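Side-chain contacts in Non-structural protein 5 (Modoc virus, PDB 2WA2), which probably methylates the RNA cap at guanine N7 and ribose 2'-O, binding S-adenosylmethionine as methyl donor in its N-terminal methyltransferase domain: residues A[94-99]-A[153-158]; A[216-221]-A[227-232]. The protein carries 4 engineered substitutions. All coordinates share one frame; numbering follows the deposited sequence.

Contact 1: A[94-99]-A[153-158]. Engineered in segment 94-99: Ser-95 (natural residue Gly). With SAM (S-adenosylmethionine), chain C; SO4 (sulfate ion), chain D.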
loop_
_atom_site.group_PDB
_atom_site.type_symbol
_atom_site.label_atom_id
_atom_site.label_comp_id
_atom_site.label_asym_id
_atom_site.label_seq_id
_atom_site.Cartn_x
_atom_site.Cartn_y
_atom_site.Cartn_z
ATOM N N GLY A 94 -0.303 -1.407 -13.399
ATOM C CA GLY A 94 -0.585 -2.832 -13.262
ATOM C C GLY A 94 0.577 -3.745 -12.870
ATOM O O GLY A 94 0.483 -4.957 -13.071
ATOM N N SER A 95 1.637 -3.192 -12.284
ATOM C CA SER A 95 2.810 -3.998 -11.878
ATOM C C SER A 95 2.450 -5.045 -10.848
ATOM O O SER A 95 2.931 -6.165 -10.926
ATOM C CB SER A 95 3.958 -3.124 -11.343
ATOM O OG SER A 95 4.665 -2.525 -12.412
ATOM N N TRP A 96 1.602 -4.694 -9.880
ATOM C CA TRP A 96 1.179 -5.688 -8.876
ATOM C C TRP A 96 0.391 -6.825 -9.519
ATOM O O TRP A 96 0.489 -7.966 -9.098
ATOM C CB TRP A 96 0.328 -5.028 -7.773
ATOM C CG TRP A 96 1.155 -4.310 -6.676
ATOM C CD1 TRP A 96 2.446 -3.852 -6.775
ATOM C CD2 TRP A 96 0.724 -4.008 -5.342
ATOM N NE1 TRP A 96 2.843 -3.284 -5.572
ATOM C CE2 TRP A 96 1.806 -3.361 -4.684
ATOM C CE3 TRP A 96 -0.473 -4.225 -4.629
ATOM C CZ2 TRP A 96 1.731 -2.948 -3.351
ATOM C CZ3 TRP A 96 -0.547 -3.808 -3.281
ATOM C CH2 TRP A 96 0.547 -3.173 -2.669
ATOM N N SER A 97 -0.418 -6.502 -10.521
ATOM C CA SER A 97 -1.273 -7.487 -11.170
ATOM C C SER A 97 -0.436 -8.500 -11.951
ATOM O O SER A 97 -0.704 -9.700 -11.902
ATOM C CB SER A 97 -2.269 -6.775 -12.085
ATOM O OG SER A 97 -3.310 -6.230 -11.290
ATOM N N TYR A 98 0.585 -8.004 -12.640
ATOM C CA TYR A 98 1.518 -8.841 -13.398
ATOM C C TYR A 98 2.382 -9.644 -12.448
ATOM O O TYR A 98 2.714 -10.797 -12.730
ATOM C CB TYR A 98 2.372 -7.998 -14.339
ATOM C CG TYR A 98 1.636 -7.602 -15.599
ATOM C CD1 TYR A 98 1.290 -8.562 -16.558
ATOM C CD2 TYR A 98 1.275 -6.281 -15.830
ATOM C CE1 TYR A 98 0.584 -8.209 -17.707
ATOM C CE2 TYR A 98 0.592 -5.916 -16.996
ATOM C CZ TYR A 98 0.242 -6.882 -17.913
ATOM O OH TYR A 98 -0.448 -6.518 -19.044
ATOM N N TYR A 99 2.737 -9.050 -11.311
ATOM C CA TYR A 99 3.430 -9.821 -10.302
ATOM C C TYR A 99 2.550 -10.959 -9.798
ATOM O O TYR A 99 2.959 -12.127 -9.838
ATOM C CB TYR A 99 3.957 -8.961 -9.144
ATOM C CG TYR A 99 4.711 -9.825 -8.174
ATOM C CD1 TYR A 99 6.020 -10.233 -8.444
ATOM C CD2 TYR A 99 4.095 -10.311 -7.028
ATOM C CE1 TYR A 99 6.710 -11.082 -7.557
ATOM C CE2 TYR A 99 4.776 -11.151 -6.131
ATOM C CZ TYR A 99 6.072 -11.539 -6.413
ATOM O OH TYR A 99 6.712 -12.367 -5.510
ATOM N N LEU A 153 -5.614 -6.918 -2.813
ATOM C CA LEU A 153 -4.448 -6.030 -2.934
ATOM C C LEU A 153 -4.939 -4.624 -3.158
ATOM O O LEU A 153 -5.882 -4.413 -3.906
ATOM C CB LEU A 153 -3.550 -6.422 -4.131
ATOM C CG LEU A 153 -2.972 -7.844 -4.123
ATOM C CD1 LEU A 153 -2.044 -8.034 -5.324
ATOM C CD2 LEU A 153 -2.238 -8.167 -2.794
ATOM N N CYS A 154 -4.277 -3.638 -2.550
ATOM C CA CYS A 154 -4.660 -2.256 -2.837
ATOM C C CYS A 154 -3.463 -1.361 -2.619
ATOM O O CYS A 154 -2.866 -1.385 -1.543
ATOM C CB CYS A 154 -5.789 -1.821 -1.920
ATOM S SG CYS A 154 -6.420 -0.136 -2.213
ATOM N N ASP A 155 -3.101 -0.608 -3.641
ATOM C CA ASP A 155 -1.907 0.227 -3.550
ATOM C C ASP A 155 -2.281 1.686 -3.847
ATOM O O ASP A 155 -1.547 2.409 -4.517
ATOM C CB ASP A 155 -0.836 -0.320 -4.500
ATOM C CG ASP A 155 0.577 0.214 -4.217
ATOM O OD1 ASP A 155 0.899 0.581 -3.071
ATOM O OD2 ASP A 155 1.388 0.228 -5.153
ATOM N N ILE A 156 -3.427 2.113 -3.327
ATOM C CA ILE A 156 -3.881 3.496 -3.495
ATOM C C ILE A 156 -3.278 4.416 -2.416
ATOM O O ILE A 156 -3.230 4.057 -1.243
ATOM C CB ILE A 156 -5.429 3.567 -3.453
ATOM C CG1 ILE A 156 -6.027 2.809 -4.645
ATOM C CG2 ILE A 156 -5.941 5.007 -3.436
ATOM C CD1 ILE A 156 -7.509 2.763 -4.583
ATOM N N GLY A 157 -2.832 5.602 -2.828
ATOM C CA GLY A 157 -2.379 6.619 -1.887
ATOM C C GLY A 157 -1.314 7.408 -2.604
ATOM O O GLY A 157 -0.214 6.907 -2.844
ATOM N N GLU A 158 -1.666 8.618 -3.026
ATOM C CA GLU A 158 -0.708 9.516 -3.659
ATOM C C GLU A 158 -0.187 10.513 -2.614
ATOM O O GLU A 158 -0.964 11.194 -1.982
ATOM C CB GLU A 158 -1.395 10.260 -4.822
ATOM C CG GLU A 158 -0.510 11.280 -5.586
ATOM C CD GLU A 158 -1.239 11.941 -6.786
ATOM O OE1 GLU A 158 -2.439 11.637 -7.041
ATOM O OE2 GLU A 158 -0.614 12.777 -7.476
HETATM N N SAM C . 0.511 -1.034 -7.522
HETATM C CA SAM C . 0.710 -0.069 -8.654
HETATM C C SAM C . 1.721 -0.629 -9.660
HETATM O O SAM C . 2.422 -1.594 -9.334
HETATM O OXT SAM C . 1.887 -0.145 -10.796
HETATM C CB SAM C . 1.200 1.278 -8.125
HETATM C CG SAM C . 0.142 2.056 -7.352
HETATM S SD SAM C . -0.845 2.975 -8.545
HETATM C CE SAM C . 0.185 4.474 -8.660
HETATM C "C5'" SAM C . -2.165 3.665 -7.527
HETATM C "C4'" SAM C . -3.331 3.936 -8.478
HETATM O "O4'" SAM C . -4.560 4.009 -7.804
HETATM C "C3'" SAM C . -3.171 5.273 -9.198
HETATM O "O3'" SAM C . -2.839 4.988 -10.535
HETATM C "C2'" SAM C . -4.530 5.944 -9.119
HETATM O "O2'" SAM C . -4.932 6.366 -10.398
HETATM C "C1'" SAM C . -5.414 4.806 -8.601
HETATM N N9 SAM C . -6.562 5.277 -7.834
HETATM C C8 SAM C . -6.569 6.276 -6.889
HETATM N N7 SAM C . -7.807 6.398 -6.399
HETATM C C5 SAM C . -8.585 5.486 -7.043
HETATM C C6 SAM C . -9.942 5.174 -6.940
HETATM N N6 SAM C . -10.750 5.822 -6.121
HETATM N N1 SAM C . -10.445 4.151 -7.722
HETATM C C2 SAM C . -9.643 3.468 -8.597
HETATM N N3 SAM C . -8.299 3.761 -8.716
HETATM C C4 SAM C . -7.807 4.774 -7.939
HETATM S S SO4 D . -5.128 9.125 -3.960
HETATM O O1 SO4 D . -4.117 9.330 -2.921
HETATM O O2 SO4 D . -6.306 8.510 -3.331
HETATM O O3 SO4 D . -5.473 10.421 -4.560
HETATM O O4 SO4 D . -4.617 8.243 -5.016
#
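Trp-96 and Leu-153 bring the two backbones nearest, with CA atoms 8.2 Å apart: the first turn of helix 95-101, opened by Gly-94 at the N-cap position, faces the last residues of strand 151-154 and the loop that follows. The indole of Trp-96 bridges the gap. Its CG stands beside the backbone N (chi1 -81°), which carries the ring out toward the end of the strand. At the ring edge, close to its plane, CE3 of Trp-96 meets CB of Leu-153 at 3.8 Å. Asp-155 lies over one face: its CB makes a CH-pi contact 3.6 Å from the centroid of the six-membered ring of Trp-96, and its carboxylate is stacked on the indole, the two planes only 6° apart. The amino N of S-adenosylmethionine sits above the same face, nearer the pyrrole side. This is the cofactor end of a Rossmann-like methyltransferase, where loops and helix starts at the strand ends hold the methionine part. Asp-155 OD2 accepts a hydrogen bond from SAM N at 2.8 Å. SAM's carboxylate lies at the helix start, receiving weak bonds from Ser-95 N to OXT, 3.4 Å, and from Trp-96 N to O, 3.3 Å; Ser-95 is an engineered residue, glycine in nature. Further along, Ile-156 lays CD1 against the adenine, 3.8 Å from SAM C5.

Contact 2: A[216-221]-A[227-232]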
loop_
_atom_site.group_PDB
_atom_site.type_symbol
_atom_site.label_atom_id
_atom_site.label_comp_id
_atom_site.label_asym_id
_atom_site.label_seq_id
_atom_site.Cartn_x
_atom_site.Cartn_y
_atom_site.Cartn_z
ATOM N N LEU A 216 1.219 -4.245 10.373
ATOM C CA LEU A 216 1.597 -3.121 9.519
ATOM C C LEU A 216 3.097 -3.134 9.364
ATOM O O LEU A 216 3.844 -3.125 10.364
ATOM C CB LEU A 216 1.117 -1.780 10.119
ATOM C CG LEU A 216 1.317 -0.578 9.196
ATOM C CD1 LEU A 216 0.238 -0.596 8.091
ATOM C CD2 LEU A 216 1.312 0.791 9.966
ATOM N N ILE A 217 3.569 -3.136 8.130
ATOM C CA ILE A 217 5.012 -3.266 7.884
ATOM C C ILE A 217 5.554 -2.164 6.975
ATOM O O ILE A 217 4.820 -1.607 6.141
ATOM C CB ILE A 217 5.391 -4.674 7.318
ATOM C CG1 ILE A 217 4.723 -4.904 5.947
ATOM C CG2 ILE A 217 5.052 -5.789 8.355
ATOM C CD1 ILE A 217 5.148 -6.171 5.178
ATOM N N ARG A 218 6.841 -1.859 7.167
ATOM C CA ARG A 218 7.556 -0.918 6.318
ATOM C C ARG A 218 8.436 -1.704 5.348
ATOM O O ARG A 218 9.260 -2.513 5.766
ATOM C CB ARG A 218 8.426 0.009 7.195
ATOM C CG ARG A 218 9.431 0.858 6.422
ATOM C CD ARG A 218 8.661 1.992 5.705
ATOM N NE ARG A 218 9.585 2.960 5.124
ATOM C CZ ARG A 218 9.225 4.106 4.566
ATOM N NH1 ARG A 218 7.928 4.411 4.432
ATOM N NH2 ARG A 218 10.161 4.918 4.116
ATOM N N VAL A 219 8.260 -1.468 4.053
ATOM C CA VAL A 219 9.134 -2.063 3.048
ATOM C C VAL A 219 10.384 -1.165 2.944
ATOM O O VAL A 219 10.261 0.045 2.746
ATOM C CB VAL A 219 8.393 -2.166 1.702
ATOM C CG1 VAL A 219 9.221 -2.913 0.697
ATOM C CG2 VAL A 219 7.028 -2.854 1.914
ATOM N N PRO A 220 11.581 -1.735 3.136
ATOM C CA PRO A 220 12.831 -0.952 3.114
ATOM C C PRO A 220 13.167 -0.346 1.756
ATOM O O PRO A 220 14.019 0.551 1.671
ATOM C CB PRO A 220 13.905 -1.968 3.550
ATOM C CG PRO A 220 13.307 -3.298 3.273
ATOM C CD PRO A 220 11.820 -3.149 3.487
ATOM N N LEU A 221 12.515 -0.855 0.712
ATOM C CA LEU A 221 12.542 -0.265 -0.624
ATOM C C LEU A 221 11.764 1.050 -0.745
ATOM O O LEU A 221 11.962 1.801 -1.705
ATOM C CB LEU A 221 11.988 -1.257 -1.647
ATOM C CG LEU A 221 12.814 -2.527 -1.891
ATOM C CD1 LEU A 221 11.979 -3.564 -2.590
ATOM C CD2 LEU A 221 13.938 -2.185 -2.785
ATOM N N HIS A 227 6.089 8.019 4.130
ATOM C CA HIS A 227 5.941 7.249 5.362
ATOM C C HIS A 227 5.033 6.043 5.096
ATOM O O HIS A 227 4.569 5.417 6.051
ATOM C CB HIS A 227 5.319 8.141 6.424
ATOM C CG HIS A 227 5.705 7.796 7.834
ATOM N ND1 HIS A 227 5.409 6.579 8.416
ATOM C CD2 HIS A 227 6.307 8.542 8.793
ATOM C CE1 HIS A 227 5.834 6.584 9.673
ATOM N NE2 HIS A 227 6.372 7.768 9.928
ATOM N N GLU A 228 4.806 5.701 3.810
ATOM C CA GLU A 228 3.895 4.569 3.449
ATOM C C GLU A 228 4.277 3.289 4.179
ATOM O O GLU A 228 5.452 2.933 4.299
ATOM C CB GLU A 228 3.846 4.287 1.933
ATOM C CG GLU A 228 5.172 3.715 1.411
ATOM C CD GLU A 228 5.294 3.736 -0.102
ATOM O OE1 GLU A 228 4.425 4.345 -0.754
ATOM O OE2 GLU A 228 6.273 3.155 -0.632
ATOM N N MET A 229 3.265 2.628 4.704
ATOM C CA MET A 229 3.436 1.281 5.258
ATOM C C MET A 229 2.324 0.377 4.703
ATOM O O MET A 229 1.375 0.855 4.054
ATOM C CB MET A 229 3.446 1.349 6.787
ATOM C CG MET A 229 4.671 2.114 7.306
ATOM S SD MET A 229 4.635 2.401 9.087
ATOM C CE MET A 229 4.862 0.710 9.729
ATOM N N TYR A 230 2.453 -0.933 4.903
ATOM C CA TYR A 230 1.553 -1.876 4.251
ATOM C C TYR A 230 0.816 -2.721 5.265
ATOM O O TYR A 230 1.440 -3.362 6.104
ATOM C CB TYR A 230 2.263 -2.723 3.207
ATOM C CG TYR A 230 2.548 -1.883 1.980
ATOM C CD1 TYR A 230 1.624 -1.831 0.930
ATOM C CD2 TYR A 230 3.704 -1.110 1.898
ATOM C CE1 TYR A 230 1.863 -1.039 -0.199
ATOM C CE2 TYR A 230 3.946 -0.291 0.767
ATOM C CZ TYR A 230 3.009 -0.272 -0.264
ATOM O OH TYR A 230 3.208 0.546 -1.365
ATOM N N PHE A 231 -0.507 -2.681 5.212
ATOM C CA PHE A 231 -1.315 -3.458 6.141
ATOM C C PHE A 231 -1.476 -4.819 5.481
ATOM O O PHE A 231 -2.077 -4.924 4.394
ATOM C CB PHE A 231 -2.672 -2.773 6.404
ATOM C CG PHE A 231 -3.603 -3.556 7.299
ATOM C CD1 PHE A 231 -3.261 -3.832 8.629
ATOM C CD2 PHE A 231 -4.852 -3.991 6.824
ATOM C CE1 PHE A 231 -4.129 -4.553 9.470
ATOM C CE2 PHE A 231 -5.742 -4.716 7.665
ATOM C CZ PHE A 231 -5.373 -5.012 8.979
ATOM N N VAL A 232 -0.938 -5.853 6.146
ATOM C CA VAL A 232 -0.762 -7.163 5.524
ATOM C C VAL A 232 -1.341 -8.299 6.407
ATOM O O VAL A 232 -1.379 -8.195 7.644
ATOM C CB VAL A 232 0.741 -7.440 5.160
ATOM C CG1 VAL A 232 1.332 -6.428 4.120
ATOM C CG2 VAL A 232 1.624 -7.459 6.422
HETATM O O HOH W 1 6.669 0.658 2.984
#
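The carbonyl oxygen of Glu-228 is gripped by two donors: NH1 of Arg-218 at 2.9 Å, and a water that in turn accepts the backbone N-H of Val-219, also at 2.9 Å. The arginine bond is bent, 144° at the hydrogen, with the oxygen somewhat out of the guanidinium plane. A turn at chi2 (74°) folds the Arg-218 chain back toward 227-232, and the same NH1 also bonds Thr-226 O, so one nitrogen ties together two carbonyls of the returning chain. OE2 of Glu-228 takes a hydrogen bond from Ser-222 and a salt bridge from Lys-70, OE1 a salt bridge from Lys-192, consistent with the K-D-K-E tetrad of flavivirus 2'-O-methyltransferases. Beyond this polar end, Ile-217 and Tyr-230 form an antiparallel hydrogen-bonded pair, linked by Tyr-230 N to Ile-217 O at 2.8 Å and by the reciprocal bond.

Leu-216 and Phe-231 share one face of the sheet, Ile-217 and Tyr-230 the other. Leu-216 reaches its CD2 to 3.6 Å from CE of Met-229, whose chain bends at chi3 and meets the leucine at about a right angle; CD1 of Leu-216 lies over the peptide between Tyr-230 and Phe-231, 3.6 Å from Phe-231 N and 4.0 Å from Phe-231 CB. CD1 of Ile-217 touches both methyls of Val-232, and CG2 of Val-219 approaches CD2 of the Tyr-230 ring obliquely at 3.8 Å. Helix 239-254 packs on Leu-216 and Arg-218. The arrangement is the antiparallel beta hairpin that closes one end of the Rossmann-like methyltransferase sheet, with strand 229-232 between strand 188-193 and the edge strand 215-217.

From the N terminus, contact 1 comes first: it joins the start of helix 95-101 to the end of strand 151-154, closing a long loop that takes in strands 106-112 and 133-136. Helix 163-183, strand 188-193 and helix 199-212 follow before contact 2 closes the hairpin whose strands 215-217 and 229-232 are joined by the loop 218-228. The two are in series, neither nested nor crossed, with centres about 14 Å apart. They nevertheless meet in space: the OH of Tyr-230 in the hairpin lies 2.9 Å from OD1 of Asp-155, a probable hydrogen bond, and Tyr-230 CE1 packs 3.5 Å from Trp-96 CH2. The hairpin end of the sheet is thereby tied to the cofactor pocket.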